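Local structure of topoisomerase I-like protein (Leishmania donovani, 2B9S) at residues Q276-A280 with I360-L364. The protein probably relaxes supercoiled DNA by transient single-strand cleavage, as one subunit of a heterodimeric type IB topoisomerase. Numbering follows the deposited sequence.
Sequences QRAVA and IFDQL
The amide of Q276, on helix 272-287, reaches into a type I beta turn running from F361 to L364 in the catalytic core of this type IB topoisomerase. Its OE1 accepts a hydrogen bond from Q363 N at 2.9 Å, in the carbonyl plane and on a lone pair. On the other limb of the amide, NE2 points at D362 OD1 in a nearly straight but weak bond of 3.4 Å. The OE1 bond, with the weak NE2 bond, favours this orientation of the amide. The extended Q276 chain beyond CG (chi2 -172°) runs CB and CG alongside F361 CD1 and sets the amide beside the turn backbone.

The F361 ring packs against the helix: A280 CB lies over one face, while V279 CG1 meets CZ at the edge, 3.9 Å away. L364 packs against the same helix, CD1 on R277 CA and CG and CD2 pressed against A280 CB in a tight 3.2 Å contact. Farther out, F350 of helix 341-351 touches both Q276 and V279, L369 of helix 366-373 touches A280 and L364, and H273 ND1 hydrogen-bonds Q363 O. Within the turn, Q363 NE2 donates to D362 OD2 at 2.9 Å, from above the carboxylate plane.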
ATOM      1  N   GLN D 276      27.150  10.949  -6.125  1.00 30.47           N
ATOM      2  CA  GLN D 276      26.066   9.961  -6.244  1.00 30.07           C
ATOM      3  C   GLN D 276      24.787  10.434  -5.547  1.00 29.61           C
ATOM      4  O   GLN D 276      23.695  10.372  -6.134  1.00 26.33           O
ATOM      5  CB  GLN D 276      26.498   8.593  -5.688  1.00 30.28           C
ATOM      6  CG  GLN D 276      27.439   7.830  -6.606  1.00 30.19           C
ATOM      7  CD  GLN D 276      27.723   6.413  -6.160  1.00 29.05           C
ATOM      8  OE1 GLN D 276      27.231   5.952  -5.141  1.00 31.28           O
ATOM      9  NE2 GLN D 276      28.525   5.717  -6.928  1.00 27.83           N
ATOM     10  N   ARG D 277      24.946  10.901  -4.301  1.00 30.31           N
ATOM     11  CA  ARG D 277      23.873  11.559  -3.528  1.00 30.55           C
ATOM     12  C   ARG D 277      23.169  12.671  -4.323  1.00 31.43           C
ATOM     13  O   ARG D 277      21.931  12.765  -4.298  1.00 32.33           O
ATOM     14  CB  ARG D 277      24.412  12.105  -2.201  1.00 28.99           C
ATOM     15  CG  ARG D 277      23.335  12.471  -1.174  1.00 29.67           C
ATOM     16  CD  ARG D 277      23.966  12.880   0.155  1.00 31.57           C
ATOM     17  NE  ARG D 277      24.750  14.117   0.018  1.00 33.58           N
ATOM     18  CZ  ARG D 277      25.581  14.608   0.936  1.00 33.61           C
ATOM     19  NH1 ARG D 277      25.779  13.983   2.099  1.00 33.17           N
ATOM     20  NH2 ARG D 277      26.221  15.739   0.680  1.00 34.02           N
ATOM     21  N   ALA D 278      23.961  13.477  -5.043  1.00 31.49           N
ATOM     22  CA  ALA D 278      23.466  14.567  -5.916  1.00 30.26           C
ATOM     23  C   ALA D 278      22.608  14.108  -7.096  1.00 30.55           C
ATOM     24  O   ALA D 278      21.568  14.702  -7.385  1.00 31.01           O
ATOM     25  CB  ALA D 278      24.649  15.404  -6.424  1.00 29.15           C
ATOM     26  N   VAL D 279      23.055  13.072  -7.802  1.00 29.58           N
ATOM     27  CA  VAL D 279      22.293  12.529  -8.938  1.00 28.69           C
ATOM     28  C   VAL D 279      20.998  11.853  -8.452  1.00 30.03           C
ATOM     29  O   VAL D 279      19.950  11.932  -9.113  1.00 30.05           O
ATOM     30  CB  VAL D 279      23.178  11.585  -9.806  1.00 27.63           C
ATOM     31  CG1 VAL D 279      22.408  10.966 -10.956  1.00 24.35           C
ATOM     32  CG2 VAL D 279      24.396  12.359 -10.348  1.00 28.87           C
ATOM     33  N   ALA D 280      21.067  11.218  -7.278  1.00 30.17           N
ATOM     34  CA  ALA D 280      19.900  10.548  -6.705  1.00 29.27           C
ATOM     35  C   ALA D 280      18.859  11.577  -6.321  1.00 30.11           C
ATOM     36  O   ALA D 280      17.669  11.422  -6.650  1.00 29.34           O
ATOM     37  CB  ALA D 280      20.287   9.681  -5.514  1.00 28.03           C
ATOM     38  N   ILE D 360      24.256   1.157  -9.569  1.00 29.78           N
ATOM     39  CA  ILE D 360      24.712   2.480 -10.008  1.00 31.99           C
ATOM     40  C   ILE D 360      25.158   3.352  -8.834  1.00 32.11           C
ATOM     41  O   ILE D 360      26.230   3.974  -8.882  1.00 33.09           O
ATOM     42  CB  ILE D 360      23.584   3.233 -10.746  1.00 32.66           C
ATOM     43  CG1 ILE D 360      23.161   2.471 -11.995  1.00 32.03           C
ATOM     44  CG2 ILE D 360      24.033   4.664 -11.094  1.00 34.57           C
ATOM     45  CD1 ILE D 360      21.875   2.971 -12.605  1.00 33.63           C
ATOM     46  N   PHE D 361      24.328   3.416  -7.793  1.00 31.25           N
ATOM     47  CA  PHE D 361      24.672   4.182  -6.592  1.00 30.50           C
ATOM     48  C   PHE D 361      25.182   3.282  -5.470  1.00 30.83           C
ATOM     49  O   PHE D 361      24.626   3.263  -4.389  1.00 31.19           O
ATOM     50  CB  PHE D 361      23.494   5.048  -6.125  1.00 30.54           C
ATOM     51  CG  PHE D 361      22.919   5.933  -7.209  1.00 30.64           C
ATOM     52  CD1 PHE D 361      23.710   6.915  -7.822  1.00 29.99           C
ATOM     53  CD2 PHE D 361      21.589   5.767  -7.630  1.00 29.88           C
ATOM     54  CE1 PHE D 361      23.180   7.717  -8.831  1.00 29.44           C
ATOM     55  CE2 PHE D 361      21.054   6.557  -8.620  1.00 29.87           C
ATOM     56  CZ  PHE D 361      21.848   7.546  -9.226  1.00 30.77           C
ATOM     57  N   ASP D 362      26.276   2.573  -5.733  1.00 32.00           N
ATOM     58  CA  ASP D 362      26.857   1.631  -4.770  1.00 32.87           C
ATOM     59  C   ASP D 362      27.381   2.268  -3.464  1.00 32.93           C
ATOM     60  O   ASP D 362      27.542   1.588  -2.451  1.00 31.55           O
ATOM     61  CB  ASP D 362      27.943   0.768  -5.448  1.00 32.96           C
ATOM     62  CG  ASP D 362      29.256   1.522  -5.699  1.00 33.38           C
ATOM     63  OD1 ASP D 362      29.296   2.481  -6.521  1.00 30.94           O
ATOM     64  OD2 ASP D 362      30.262   1.109  -5.074  1.00 33.63           O
ATOM     65  N   GLN D 363      27.621   3.576  -3.509  1.00 33.10           N
ATOM     66  CA  GLN D 363      28.121   4.340  -2.369  1.00 32.59           C
ATOM     67  C   GLN D 363      27.034   5.235  -1.732  1.00 32.02           C
ATOM     68  O   GLN D 363      27.354   6.152  -0.974  1.00 32.58           O
ATOM     69  CB  GLN D 363      29.343   5.172  -2.807  1.00 31.80           C
ATOM     70  CG  GLN D 363      30.549   4.324  -3.285  1.00 32.61           C
ATOM     71  CD  GLN D 363      31.054   3.367  -2.216  1.00 32.98           C
ATOM     72  OE1 GLN D 363      31.290   3.776  -1.083  1.00 34.24           O
ATOM     73  NE2 GLN D 363      31.224   2.090  -2.573  1.00 32.20           N
ATOM     74  N   LEU D 364      25.766   4.961  -2.042  1.00 29.71           N
ATOM     75  CA  LEU D 364      24.618   5.716  -1.499  1.00 31.27           C
ATOM     76  C   LEU D 364      23.457   4.812  -1.016  1.00 31.33           C
ATOM     77  O   LEU D 364      22.931   4.004  -1.789  1.00 33.41           O
ATOM     78  CB  LEU D 364      24.067   6.687  -2.567  1.00 30.43           C
ATOM     79  CG  LEU D 364      22.779   7.463  -2.216  1.00 30.87           C
ATOM     80  CD1 LEU D 364      23.028   8.577  -1.170  1.00 29.30           C
ATOM     81  CD2 LEU D 364      22.128   8.024  -3.452  1.00 30.95           C
TER